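Local coordinates for protein cellulose 1,4-beta-cellobiosidase (PDB 4JJJ) that probably hydrolyses cellulose, releasing cellobiose from the chain, and is represented here by its glycoside hydrolase family 48 catalytic domain, built as an (alpha/alpha)6 barrel, at residues 540-545 with 614-619; 117-122 with 206-211; 293-298 with 356-361. The protein carries 1 engineered substitution. All blocks are in the same frame, centred on the assembly; numbering follows the deposited sequence. Where two conformers were deposited one is given.

Contact 1: 540-545 with 614-619; sequences GIATPE and IVERHR. With ZN (zinc ion), chain Y; GLC (alpha-D-glucopyranose), chain C; BGC (beta-D-glucopyranose), chain B.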
loop_
_atom_site.group_PDB
_atom_site.type_symbol
_atom_site.label_atom_id
_atom_site.label_comp_id
_atom_site.label_asym_id
_atom_site.label_seq_id
_atom_site.Cartn_x
_atom_site.Cartn_y
_atom_site.Cartn_z
ATOM N N GLY A 540 -11.644 -16.628 12.634
ATOM C CA GLY A 540 -10.400 -15.899 12.869
ATOM C C GLY A 540 -10.335 -15.367 14.207
ATOM O O GLY A 540 -10.694 -16.060 15.175
ATOM N N ILE A 541 -9.892 -14.136 14.355
ATOM C CA ILE A 541 -9.859 -13.358 15.609
ATOM C C ILE A 541 -10.414 -11.964 15.255
ATOM O O ILE A 541 -9.935 -11.365 14.307
ATOM C CB ILE A 541 -8.423 -13.314 16.139
ATOM C CG1 ILE A 541 -8.070 -14.587 16.851
ATOM C CG2 ILE A 541 -8.171 -12.144 17.015
ATOM C CD1 ILE A 541 -6.573 -14.870 17.038
ATOM N N ALA A 542 -11.349 -11.447 16.045
ATOM C CA ALA A 542 -12.013 -10.199 15.688
ATOM C C ALA A 542 -12.523 -9.543 16.872
ATOM O O ALA A 542 -12.804 -10.176 17.895
ATOM C CB ALA A 542 -13.124 -10.463 14.717
ATOM N N THR A 543 -12.628 -8.221 16.769
ATOM C CA THR A 543 -13.095 -7.345 17.845
ATOM C C THR A 543 -14.088 -6.312 17.277
ATOM O O THR A 543 -14.154 -6.083 16.102
ATOM C CB THR A 543 -11.904 -6.518 18.436
ATOM O OG1 THR A 543 -11.233 -5.842 17.350
ATOM C CG2 THR A 543 -10.934 -7.463 19.157
ATOM N N PRO A 544 -14.984 -5.801 18.131
ATOM C CA PRO A 544 -15.911 -4.796 17.615
ATOM C C PRO A 544 -15.350 -3.510 17.076
ATOM O O PRO A 544 -14.443 -2.926 17.629
ATOM C CB PRO A 544 -16.777 -4.432 18.895
ATOM C CG PRO A 544 -16.417 -5.496 19.912
ATOM C CD PRO A 544 -15.065 -5.987 19.585
ATOM N N GLU A 545 -15.895 -3.077 15.930
ATOM C CA GLU A 545 -15.589 -1.737 15.397
ATOM C C GLU A 545 -16.910 -1.110 14.912
ATOM O O GLU A 545 -17.876 -1.827 14.609
ATOM C CB GLU A 545 -14.473 -1.762 14.383
ATOM C CG GLU A 545 -14.807 -2.231 13.090
ATOM C CD GLU A 545 -13.673 -2.226 12.055
ATOM O OE1 GLU A 545 -12.959 -3.206 12.235
ATOM O OE2 GLU A 545 -13.553 -1.404 11.090
ATOM N N ILE A 614 -22.267 -2.075 14.741
ATOM C CA ILE A 614 -20.994 -2.569 15.319
ATOM C C ILE A 614 -20.759 -3.900 14.670
ATOM O O ILE A 614 -21.613 -4.815 14.651
ATOM C CB ILE A 614 -21.092 -2.705 16.855
ATOM C CG1 ILE A 614 -21.380 -1.356 17.415
ATOM C CG2 ILE A 614 -19.746 -3.274 17.430
ATOM C CD1 ILE A 614 -21.711 -1.327 18.900
ATOM N N VAL A 615 -19.570 -4.027 14.050
ATOM C CA VAL A 615 -19.261 -5.181 13.216
ATOM C C VAL A 615 -17.965 -5.817 13.730
ATOM O O VAL A 615 -17.164 -5.155 14.376
ATOM C CB VAL A 615 -19.107 -4.746 11.744
ATOM C CG1 VAL A 615 -20.369 -4.104 11.175
ATOM C CG2 VAL A 615 -17.954 -3.801 11.534
ATOM N N GLU A 616 -17.766 -7.092 13.413
ATOM C CA GLU A 616 -16.558 -7.799 13.783
ATOM C C GLU A 616 -15.958 -8.285 12.454
ATOM O O GLU A 616 -16.426 -9.309 11.890
ATOM C CB GLU A 616 -16.783 -8.922 14.779
ATOM C CG GLU A 616 -17.246 -8.387 16.132
ATOM C CD GLU A 616 -16.978 -9.201 17.319
ATOM O OE1 GLU A 616 -16.254 -10.193 17.207
ATOM O OE2 GLU A 616 -17.421 -8.707 18.401
ATOM N N ARG A 617 -14.984 -7.530 11.889
ATOM C CA ARG A 617 -14.530 -7.762 10.541
ATOM C C ARG A 617 -13.277 -8.697 10.508
ATOM O O ARG A 617 -12.454 -8.685 11.448
ATOM C CB ARG A 617 -14.150 -6.419 9.864
ATOM C CG ARG A 617 -15.390 -5.631 9.475
ATOM C CD ARG A 617 -15.085 -4.212 9.284
ATOM N NE ARG A 617 -16.124 -3.540 8.483
ATOM C CZ ARG A 617 -16.021 -2.263 8.094
ATOM N NH1 ARG A 617 -15.067 -1.467 8.578
ATOM N NH2 ARG A 617 -16.928 -1.757 7.250
ATOM N N HIS A 618 -13.166 -9.402 9.414
ATOM C CA HIS A 618 -12.059 -10.365 9.140
ATOM C C HIS A 618 -11.399 -9.878 7.851
ATOM O O HIS A 618 -11.610 -10.383 6.746
ATOM C CB HIS A 618 -12.648 -11.747 9.040
ATOM C CG HIS A 618 -13.340 -12.141 10.300
ATOM N ND1 HIS A 618 -14.658 -11.848 10.473
ATOM C CD2 HIS A 618 -12.949 -12.747 11.464
ATOM C CE1 HIS A 618 -15.061 -12.227 11.671
ATOM N NE2 HIS A 618 -14.054 -12.819 12.275
ATOM N N ARG A 619 -10.491 -8.886 7.961
ATOM C CA ARG A 619 -9.628 -8.379 6.898
ATOM C C ARG A 619 -8.528 -9.395 6.679
ATOM O O ARG A 619 -7.894 -9.812 7.611
ATOM C CB ARG A 619 -9.018 -7.045 7.248
ATOM C CG ARG A 619 -10.079 -5.916 7.370
ATOM C CD ARG A 619 -9.335 -4.657 7.908
ATOM N NE ARG A 619 -10.258 -3.523 8.016
ATOM C CZ ARG A 619 -11.031 -3.268 9.050
ATOM N NH1 ARG A 619 -11.051 -4.055 10.096
ATOM N NH2 ARG A 619 -11.784 -2.184 9.005
HETATM ZN ZN ZN Y . -16.548 -9.605 19.859
HETATM C C1 GLC C . -9.284 1.638 10.316
HETATM C C2 GLC C . -8.477 2.616 9.562
HETATM C C3 GLC C . -8.266 2.136 8.102
HETATM C C4 GLC C . -7.640 0.737 8.078
HETATM C C5 GLC C . -8.515 -0.148 8.971
HETATM C C6 GLC C . -8.022 -1.550 9.178
HETATM O O1 GLC C . -10.471 1.648 9.627
HETATM O O2 GLC C . -9.261 3.882 9.434
HETATM O O3 GLC C . -7.520 3.077 7.349
HETATM O O4 GLC C . -7.701 0.201 6.740
HETATM O O5 GLC C . -8.597 0.405 10.287
HETATM O O6 GLC C . -6.811 -1.496 9.846
HETATM C C2 BGC B . -7.999 2.817 9.545
HETATM C C3 BGC B . -7.851 2.317 8.113
HETATM C C4 BGC B . -7.549 0.804 8.093
HETATM C C5 BGC B . -8.435 -0.057 9.014
HETATM C C6 BGC B . -7.896 -1.474 9.224
HETATM C C1 BGC B . -8.926 1.929 10.339
HETATM O O1 BGC B . -8.934 2.452 11.708
HETATM O O2 BGC B . -8.512 4.184 9.404
HETATM O O3 BGC B . -6.818 3.032 7.427
HETATM O O4 BGC B . -7.664 0.255 6.779
HETATM O O5 BGC B . -8.518 0.539 10.308
HETATM O O6 BGC B . -6.668 -1.499 9.906
HETATM O O HOH W 1 -14.520 -9.504 19.922
HETATM O O HOH W 2 -11.876 -7.339 13.981
HETATM O O HOH W 3 -13.771 -5.404 13.461
HETATM O O HOH W 4 -17.164 -11.447 20.472
HETATM O O HOH W 5 -17.240 -8.563 21.345
#

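Contact 2: 117-122 with 206-211; sequences SPLMNN and LFTDDQ. With BGC (beta-D-glucopyranose), chain D; BGC (beta-D-glucopyranose), chain E; BGC (beta-D-glucopyranose), chain F.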
loop_
_atom_site.group_PDB
_atom_site.type_symbol
_atom_site.label_atom_id
_atom_site.label_comp_id
_atom_site.label_asym_id
_atom_site.label_seq_id
_atom_site.Cartn_x
_atom_site.Cartn_y
_atom_site.Cartn_z
ATOM N N SER A 117 -7.644 17.087 -15.898
ATOM C CA SER A 117 -6.462 17.943 -15.855
ATOM C C SER A 117 -5.709 17.829 -17.171
ATOM O O SER A 117 -5.597 16.782 -17.773
ATOM C CB SER A 117 -5.566 17.463 -14.718
ATOM O OG SER A 117 -4.589 18.448 -14.479
ATOM N N PRO A 118 -5.238 18.996 -17.710
ATOM C CA PRO A 118 -4.627 18.987 -19.044
ATOM C C PRO A 118 -3.161 18.560 -19.127
ATOM O O PRO A 118 -2.355 18.734 -18.191
ATOM C CB PRO A 118 -4.715 20.493 -19.439
ATOM C CG PRO A 118 -4.565 21.212 -18.116
ATOM C CD PRO A 118 -5.212 20.297 -17.065
ATOM N N LEU A 119 -2.823 18.031 -20.260
ATOM C CA LEU A 119 -1.440 17.869 -20.642
ATOM C C LEU A 119 -0.738 19.195 -20.824
ATOM O O LEU A 119 -1.327 20.123 -21.406
ATOM C CB LEU A 119 -1.333 17.109 -21.941
ATOM C CG LEU A 119 -1.588 15.614 -21.988
ATOM C CD1 LEU A 119 -2.983 15.157 -21.634
ATOM C CD2 LEU A 119 -1.300 15.206 -23.427
ATOM N N MET A 120 0.504 19.276 -20.347
ATOM C CA MET A 120 1.355 20.479 -20.492
ATOM C C MET A 120 2.695 20.101 -21.113
ATOM O O MET A 120 3.589 19.542 -20.500
ATOM C CB MET A 120 1.528 21.212 -19.171
ATOM C CG MET A 120 0.227 21.725 -18.595
ATOM S SD MET A 120 0.402 22.622 -17.068
ATOM C CE MET A 120 -1.299 23.138 -16.815
ATOM N N ASN A 121 2.828 20.331 -22.393
ATOM C CA ASN A 121 4.093 20.005 -23.055
ATOM C C ASN A 121 5.288 20.906 -22.751
ATOM O O ASN A 121 6.452 20.489 -23.075
ATOM C CB ASN A 121 3.919 20.046 -24.591
ATOM C CG ASN A 121 2.996 18.973 -25.074
ATOM O OD1 ASN A 121 3.058 17.839 -24.604
ATOM N ND2 ASN A 121 2.093 19.325 -25.966
ATOM N N ASN A 122 5.061 22.052 -22.154
ATOM C CA ASN A 122 6.171 23.006 -21.802
ATOM C C ASN A 122 6.874 22.635 -20.509
ATOM O O ASN A 122 7.838 23.280 -20.144
ATOM C CB ASN A 122 5.684 24.466 -21.737
ATOM C CG ASN A 122 4.672 24.733 -20.631
ATOM O OD1 ASN A 122 4.097 23.838 -20.024
ATOM N ND2 ASN A 122 4.450 26.000 -20.365
ATOM N N LEU A 206 -12.836 11.819 -17.538
ATOM C CA LEU A 206 -13.129 12.342 -16.218
ATOM C C LEU A 206 -11.803 12.882 -15.612
ATOM O O LEU A 206 -11.805 13.637 -14.697
ATOM C CB LEU A 206 -13.600 11.150 -15.349
ATOM C CG LEU A 206 -14.985 10.593 -15.667
ATOM C CD1 LEU A 206 -15.220 9.232 -15.008
ATOM C CD2 LEU A 206 -16.030 11.522 -15.193
ATOM N N PHE A 207 -10.694 12.333 -16.110
ATOM C CA PHE A 207 -9.403 12.415 -15.475
ATOM C C PHE A 207 -8.371 13.239 -16.203
ATOM O O PHE A 207 -7.686 14.013 -15.559
ATOM C CB PHE A 207 -8.887 11.020 -15.117
ATOM C CG PHE A 207 -9.903 10.187 -14.375
ATOM C CD1 PHE A 207 -10.488 10.641 -13.231
ATOM C CD2 PHE A 207 -10.273 8.913 -14.823
ATOM C CE1 PHE A 207 -11.415 9.890 -12.524
ATOM C CE2 PHE A 207 -11.191 8.149 -14.159
ATOM C CZ PHE A 207 -11.729 8.621 -12.979
ATOM N N THR A 208 -8.229 13.050 -17.500
ATOM C CA THR A 208 -7.203 13.715 -18.333
ATOM C C THR A 208 -7.925 14.501 -19.422
ATOM O O THR A 208 -8.863 13.977 -20.002
ATOM C CB THR A 208 -6.345 12.653 -18.902
ATOM O OG1 THR A 208 -5.710 11.917 -17.830
ATOM C CG2 THR A 208 -5.219 13.199 -19.745
ATOM N N ASP A 209 -7.477 15.728 -19.628
ATOM C CA ASP A 209 -8.040 16.648 -20.648
ATOM C C ASP A 209 -7.086 16.600 -21.815
ATOM O O ASP A 209 -5.958 17.083 -21.753
ATOM C CB ASP A 209 -8.157 18.024 -20.048
ATOM C CG ASP A 209 -8.864 19.024 -20.955
ATOM O OD1 ASP A 209 -9.344 18.585 -22.001
ATOM O OD2 ASP A 209 -8.913 20.207 -20.517
ATOM N N ASP A 210 -7.506 15.924 -22.892
ATOM C CA ASP A 210 -6.696 15.743 -24.055
ATOM C C ASP A 210 -7.614 16.004 -25.225
ATOM O O ASP A 210 -8.827 15.863 -25.125
ATOM C CB ASP A 210 -6.129 14.339 -24.081
ATOM C CG ASP A 210 -4.938 14.194 -24.995
ATOM O OD1 ASP A 210 -4.720 15.047 -25.905
ATOM O OD2 ASP A 210 -4.223 13.180 -24.798
ATOM N N GLN A 211 -7.011 16.400 -26.335
ATOM C CA GLN A 211 -7.793 16.743 -27.510
ATOM C C GLN A 211 -8.325 15.498 -28.205
ATOM O O GLN A 211 -9.307 15.562 -28.906
ATOM C CB GLN A 211 -7.012 17.645 -28.485
ATOM C CG GLN A 211 -7.916 18.796 -28.956
ATOM C CD GLN A 211 -7.469 19.420 -30.276
ATOM O OE1 GLN A 211 -7.466 18.759 -31.323
ATOM N NE2 GLN A 211 -7.097 20.706 -30.237
HETATM C C2 BGC D . 0.901 10.068 -21.852
HETATM C C3 BGC D . 0.790 10.797 -23.209
HETATM C C4 BGC D . -0.608 10.576 -23.805
HETATM C C5 BGC D . -1.714 10.901 -22.766
HETATM C C6 BGC D . -3.183 10.764 -23.175
HETATM C C1 BGC D . -0.253 10.447 -20.960
HETATM O O2 BGC D . 2.134 10.421 -21.323
HETATM O O3 BGC D . 1.778 10.264 -24.137
HETATM O O4 BGC D . -0.829 11.663 -24.806
HETATM O O5 BGC D . -1.476 10.020 -21.610
HETATM O O6 BGC D . -4.058 11.771 -22.662
HETATM C C2 BGC E . -1.446 12.185 -26.960
HETATM C C3 BGC E . -1.176 12.003 -28.453
HETATM C C4 BGC E . 0.330 11.790 -28.682
HETATM C C5 BGC E . 0.864 10.644 -27.800
HETATM C C6 BGC E . 2.306 10.311 -28.141
HETATM C C1 BGC E . -0.680 11.129 -26.099
HETATM O O2 BGC E . -2.862 12.092 -26.806
HETATM O O3 BGC E . -1.670 13.217 -29.135
HETATM O O4 BGC E . 0.553 11.584 -30.092
HETATM O O5 BGC E . 0.766 11.182 -26.415
HETATM O O6 BGC E . 2.944 11.400 -27.522
HETATM C C2 BGC F . -2.746 9.568 -17.104
HETATM C C3 BGC F . -2.125 9.280 -18.465
HETATM C C4 BGC F . -0.799 10.069 -18.620
HETATM C C5 BGC F . 0.106 9.760 -17.424
HETATM C C6 BGC F . 1.395 10.648 -17.425
HETATM C C1 BGC F . -1.739 9.200 -16.016
HETATM O O2 BGC F . -3.889 8.742 -16.997
HETATM O O3 BGC F . -3.079 9.697 -19.469
HETATM O O4 BGC F . -0.083 9.634 -19.776
HETATM O O5 BGC F . -0.609 10.061 -16.220
HETATM O O6 BGC F . 1.100 12.033 -17.243
HETATM O O HOH W 6 -4.476 18.994 -22.928
#

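Contact 3: 293-298 with 356-361; sequences AHYLLS and FDRQLE. With ZN (zinc ion), chain T.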
loop_
_atom_site.group_PDB
_atom_site.type_symbol
_atom_site.label_atom_id
_atom_site.label_comp_id
_atom_site.label_asym_id
_atom_site.label_seq_id
_atom_site.Cartn_x
_atom_site.Cartn_y
_atom_site.Cartn_z
ATOM N N ALA A 293 16.447 10.293 -8.911
ATOM C CA ALA A 293 16.161 9.349 -7.841
ATOM C C ALA A 293 16.212 9.968 -6.476
ATOM O O ALA A 293 17.227 10.532 -6.097
ATOM C CB ALA A 293 17.094 8.169 -7.945
ATOM N N HIS A 294 15.123 9.802 -5.697
ATOM C CA HIS A 294 15.047 10.130 -4.254
ATOM C C HIS A 294 15.391 8.905 -3.404
ATOM O O HIS A 294 15.688 9.056 -2.240
ATOM C CB HIS A 294 13.722 10.748 -3.880
ATOM C CG HIS A 294 12.537 9.971 -4.317
ATOM N ND1 HIS A 294 12.277 8.695 -3.835
ATOM C CD2 HIS A 294 11.579 10.251 -5.219
ATOM C CE1 HIS A 294 11.158 8.271 -4.406
ATOM N NE2 HIS A 294 10.712 9.194 -5.245
ATOM N N TYR A 295 15.381 7.709 -4.042
ATOM C CA TYR A 295 15.845 6.506 -3.336
ATOM C C TYR A 295 14.999 6.128 -2.165
ATOM O O TYR A 295 15.450 5.313 -1.321
ATOM C CB TYR A 295 17.319 6.644 -2.942
ATOM C CG TYR A 295 18.251 6.656 -4.130
ATOM C CD1 TYR A 295 18.477 5.528 -4.897
ATOM C CD2 TYR A 295 18.913 7.838 -4.434
ATOM C CE1 TYR A 295 19.396 5.576 -5.950
ATOM C CE2 TYR A 295 19.775 7.919 -5.481
ATOM C CZ TYR A 295 20.075 6.791 -6.181
ATOM O OH TYR A 295 20.978 6.769 -7.283
ATOM N N LEU A 296 13.748 6.557 -2.133
ATOM C CA LEU A 296 12.782 6.104 -1.149
ATOM C C LEU A 296 11.694 5.287 -1.794
ATOM O O LEU A 296 11.550 5.324 -3.048
ATOM C CB LEU A 296 12.160 7.319 -0.445
ATOM C CG LEU A 296 13.126 8.159 0.340
ATOM C CD1 LEU A 296 12.408 9.383 0.899
ATOM C CD2 LEU A 296 13.833 7.436 1.464
ATOM N N LEU A 297 10.938 4.503 -1.017
ATOM C CA LEU A 297 9.746 3.784 -1.536
ATOM C C LEU A 297 8.582 4.775 -1.570
ATOM O O LEU A 297 7.949 5.008 -0.520
ATOM C CB LEU A 297 9.404 2.540 -0.757
ATOM C CG LEU A 297 10.405 1.418 -0.981
ATOM C CD1 LEU A 297 10.246 0.367 0.056
ATOM C CD2 LEU A 297 9.972 0.699 -2.326
ATOM N N SER A 298 8.382 5.422 -2.727
ATOM C CA SER A 298 7.307 6.329 -2.867
ATOM C C SER A 298 5.911 5.661 -2.951
ATOM O O SER A 298 5.804 4.456 -2.870
ATOM C CB SER A 298 7.526 7.252 -4.010
ATOM O OG SER A 298 7.289 6.543 -5.230
ATOM N N PHE A 356 18.666 1.614 0.967
ATOM C CA PHE A 356 18.765 1.102 2.327
ATOM C C PHE A 356 19.212 2.228 3.271
ATOM O O PHE A 356 18.602 2.506 4.321
ATOM C CB PHE A 356 19.667 -0.103 2.342
ATOM C CG PHE A 356 19.936 -0.716 3.692
ATOM C CD1 PHE A 356 18.920 -0.970 4.580
ATOM C CD2 PHE A 356 21.205 -1.115 4.078
ATOM C CE1 PHE A 356 19.146 -1.562 5.807
ATOM C CE2 PHE A 356 21.461 -1.726 5.276
ATOM C CZ PHE A 356 20.429 -1.952 6.162
ATOM N N ASP A 357 20.337 2.836 2.928
ATOM C CA ASP A 357 20.878 3.963 3.684
ATOM C C ASP A 357 19.902 5.150 3.741
ATOM O O ASP A 357 19.608 5.661 4.851
ATOM C CB ASP A 357 22.195 4.411 3.053
ATOM C CG ASP A 357 22.717 5.724 3.597
ATOM O OD1 ASP A 357 22.871 5.757 4.823
ATOM O OD2 ASP A 357 22.867 6.705 2.771
ATOM N N ARG A 358 19.404 5.567 2.578
ATOM C CA ARG A 358 18.549 6.718 2.496
ATOM C C ARG A 358 17.227 6.538 3.334
ATOM O O ARG A 358 16.771 7.446 4.036
ATOM C CB ARG A 358 18.149 7.041 1.078
ATOM C CG ARG A 358 17.550 8.429 0.892
ATOM C CD ARG A 358 18.537 9.551 1.058
ATOM N NE ARG A 358 19.669 9.566 0.153
ATOM C CZ ARG A 358 19.603 10.145 -1.065
ATOM N NH1 ARG A 358 18.509 10.657 -1.553
ATOM N NH2 ARG A 358 20.670 10.203 -1.820
ATOM N N GLN A 359 16.685 5.316 3.283
ATOM C CA GLN A 359 15.445 5.060 4.022
ATOM C C GLN A 359 15.714 5.170 5.518
ATOM O O GLN A 359 14.897 5.755 6.245
ATOM C CB GLN A 359 14.914 3.675 3.695
ATOM C CG GLN A 359 14.322 3.529 2.289
ATOM C CD GLN A 359 13.633 2.194 2.087
ATOM O OE1 GLN A 359 12.974 1.636 2.964
ATOM N NE2 GLN A 359 13.924 1.618 0.936
ATOM N N LEU A 360 16.836 4.651 6.048
ATOM C CA LEU A 360 17.102 4.800 7.440
ATOM C C LEU A 360 17.322 6.247 7.827
ATOM O O LEU A 360 16.844 6.639 8.937
ATOM C CB LEU A 360 18.322 3.957 7.853
ATOM C CG LEU A 360 17.990 2.435 7.937
ATOM C CD1 LEU A 360 19.321 1.649 7.828
ATOM C CD2 LEU A 360 17.236 2.175 9.230
ATOM N N GLU A 361 17.995 7.040 7.026
ATOM C CA GLU A 361 18.149 8.492 7.343
ATOM C C GLU A 361 16.794 9.213 7.362
ATOM O O GLU A 361 16.530 9.927 8.300
ATOM C CB GLU A 361 19.000 9.143 6.293
ATOM C CG GLU A 361 20.436 8.751 6.379
ATOM C CD GLU A 361 21.343 9.627 5.514
ATOM O OE1 GLU A 361 20.991 10.741 5.145
ATOM O OE2 GLU A 361 22.467 9.178 5.098
HETATM ZN ZN ZN T . 23.523 7.541 5.456
HETATM O O HOH W 7 18.020 12.198 -3.929
HETATM O O HOH W 8 15.896 11.164 -0.488
HETATM O O HOH W 9 25.389 7.990 4.724
#

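Contact 1: 540-545 with 614-619
Glu545 and Arg619 reach toward each other tip to tip, the centre of a salt-bridge network where two loops of the (alpha/alpha)6 barrel meet beside bound sugar. Arg619 NH1 bonds Glu545 OE1 (3.0 Å) and its NH2 bonds OE2 (2.8 Å), each carboxylate oxygen accepting through its syn lone pair, with the two flat groups only 14° from coplanar. Glutamate suits the place because it is long: CB points away from the 614-619 loop and CG sits between the backbone N and carbonyl carbon (chi1 77°), yet the carboxylate end comes nearer. The Arg617 side chain crosses that of Glu545 at about a right angle, and its NH1 meets OE2 from above the carboxylate plane at 2.9 Å. Glu40 is a second anionic partner of Arg619 NH2. The backbones of Glu545 and Val615 form one antiparallel hydrogen-bonded pair. Ala542 is small enough to set CB 3.5 Å from His618 NE2, a nitrogen that bonds Asp537. Pro544 and Glu616 lie side by side, and Glu616 OE2 binds a zinc ion at 1.9 Å. At the pocket end, the glucose modelled as either anomer lays C6 over one guanidinium face of Arg619, 3.2 Å from NE in the alpha form.

Contact 2: 117-122 with 206-211
Leu119 leans across to Thr208 and Asp210 just beyond a short parallel pairing of strands 117-118 and 208-209. Two backbone bonds make that pairing, from Ser117 N to Phe207 O (3.1 Å) and from Asp209 N to Ser117 O (2.8 Å). Both use the N and O of Ser117, so no N-H is asked of the next residue, and proline fits there, with Pro118 CA-H facing Asp209 O. On the opposite face from Pro118 and Asp209, Ser117 turns its hydroxyl to Pro107 O and Gln109.

Asp210 carries the polar work and can be followed outward. Its CB lies 3.6 Å from O6 of the chain D glucose and touches Leu119 CD1 more loosely. CG stands anti to the backbone N (chi1 -161°), and from it the two oxygens part company. OD1 takes a weak bond from Gln211 N in the same segment. OD2 accepts two sugar hydroxyls, O6 of the chain D glucose at 2.6 Å and O2 of the chain E glucose at 2.7 Å, while Leu119 CD2 packs against it. An aspartate is short enough to keep this double acceptor close to the backbone, and an alanine here would probably leave both hydroxyls without their shared acceptor and weaken the hold on two neighbouring glucose units.

Leu119 CD1 meets Thr208 CG2 at 3.5 Å, and this threonine methyl, anti to the backbone N, also lies 3.4 Å from O6 of the chain D glucose. A water accepts weakly from Leu119 N and donates to Asp209 O, tying the segments together where they diverge. A carboxylate accepting from two sugar hydroxyls is a common feature of carbohydrate-binding sites, and Leu119, Thr208 and Asp210 all belong to the glycan pocket of this hydrolase.

Contact 3: 293-298 with 356-361
Arg358 and Leu296 bring helix 348-365 against a loop of the (alpha/alpha)6 barrel, the loop that runs from helix 250-263 toward strand 302-306. The contact is buried, and its direct part is chiefly van der Waals packing.

The apolar contacts centre on Leu296. Its CD2 rests 3.8 Å from Gln359 CA and 3.9 Å from Arg358 CG, so this one methyl touches two successive helix residues, and the leucine and arginine side chains cross at about a right angle. A glutamine suits this buried spot because its CG meets Leu296 CD2 while its amide, with Leu297 CD1 beside it at 4.0 Å from NE2, finds partners outside the segments, NE2 at Ser355 OG and OE1 at Asn328 N.

The aromatic contact pairs Tyr295 with the guanidinium of Arg358. A flat ring suits the place: its CD2 corner sits over one guanidinium face, Tyr295 CD2 being 3.9 Å from Arg358 NH2 with the planes 78° apart, while Ala293 CB covers one ring face toward its rim. Tyr396 makes a cation-pi contact with Arg358.

Polar links across the contact run through water. Arg358 begins with CG anti to the backbone N (chi1 -165°); the chain bends at chi2 and chi3, and NH1 ends near the loop carbonyls. In the guanidinium plane, NH1 donates to two waters, which in turn donate to Ala293 O and His294 O. Within the loop, Leu296 N donates to His294 ND1 in the plane of the imidazole, while Ser319 O engages NE2.

On the same helix, Asp357 and Glu361, which do not touch the loop, stand one turn apart and supply OD1 and OE2 to a zinc ion, each at 2.0 Å.

All three contacts belong to the same family 48 catalytic domain but are separate, their nearest atoms about 19 to 23 Å apart. Contacts 1 and 2 each border bound glycan, with centres about 43 Å apart on opposite sides of the chain's centre, so sugar is held at two distant regions of the domain. Arg619 of contact 1 comes within about 7 Å of Glu51, the predicted proton donor, side chain to side chain. Contact 3 is about 35 Å from contact 1 and 31 Å from contact 2 between centres; its Leu297 side chain lies about 7 Å from that of Asn224, the engineered residue at the predicted nucleophile position, and about 11 Å from bound glucose. Contacts 1 and 3 also carry zinc.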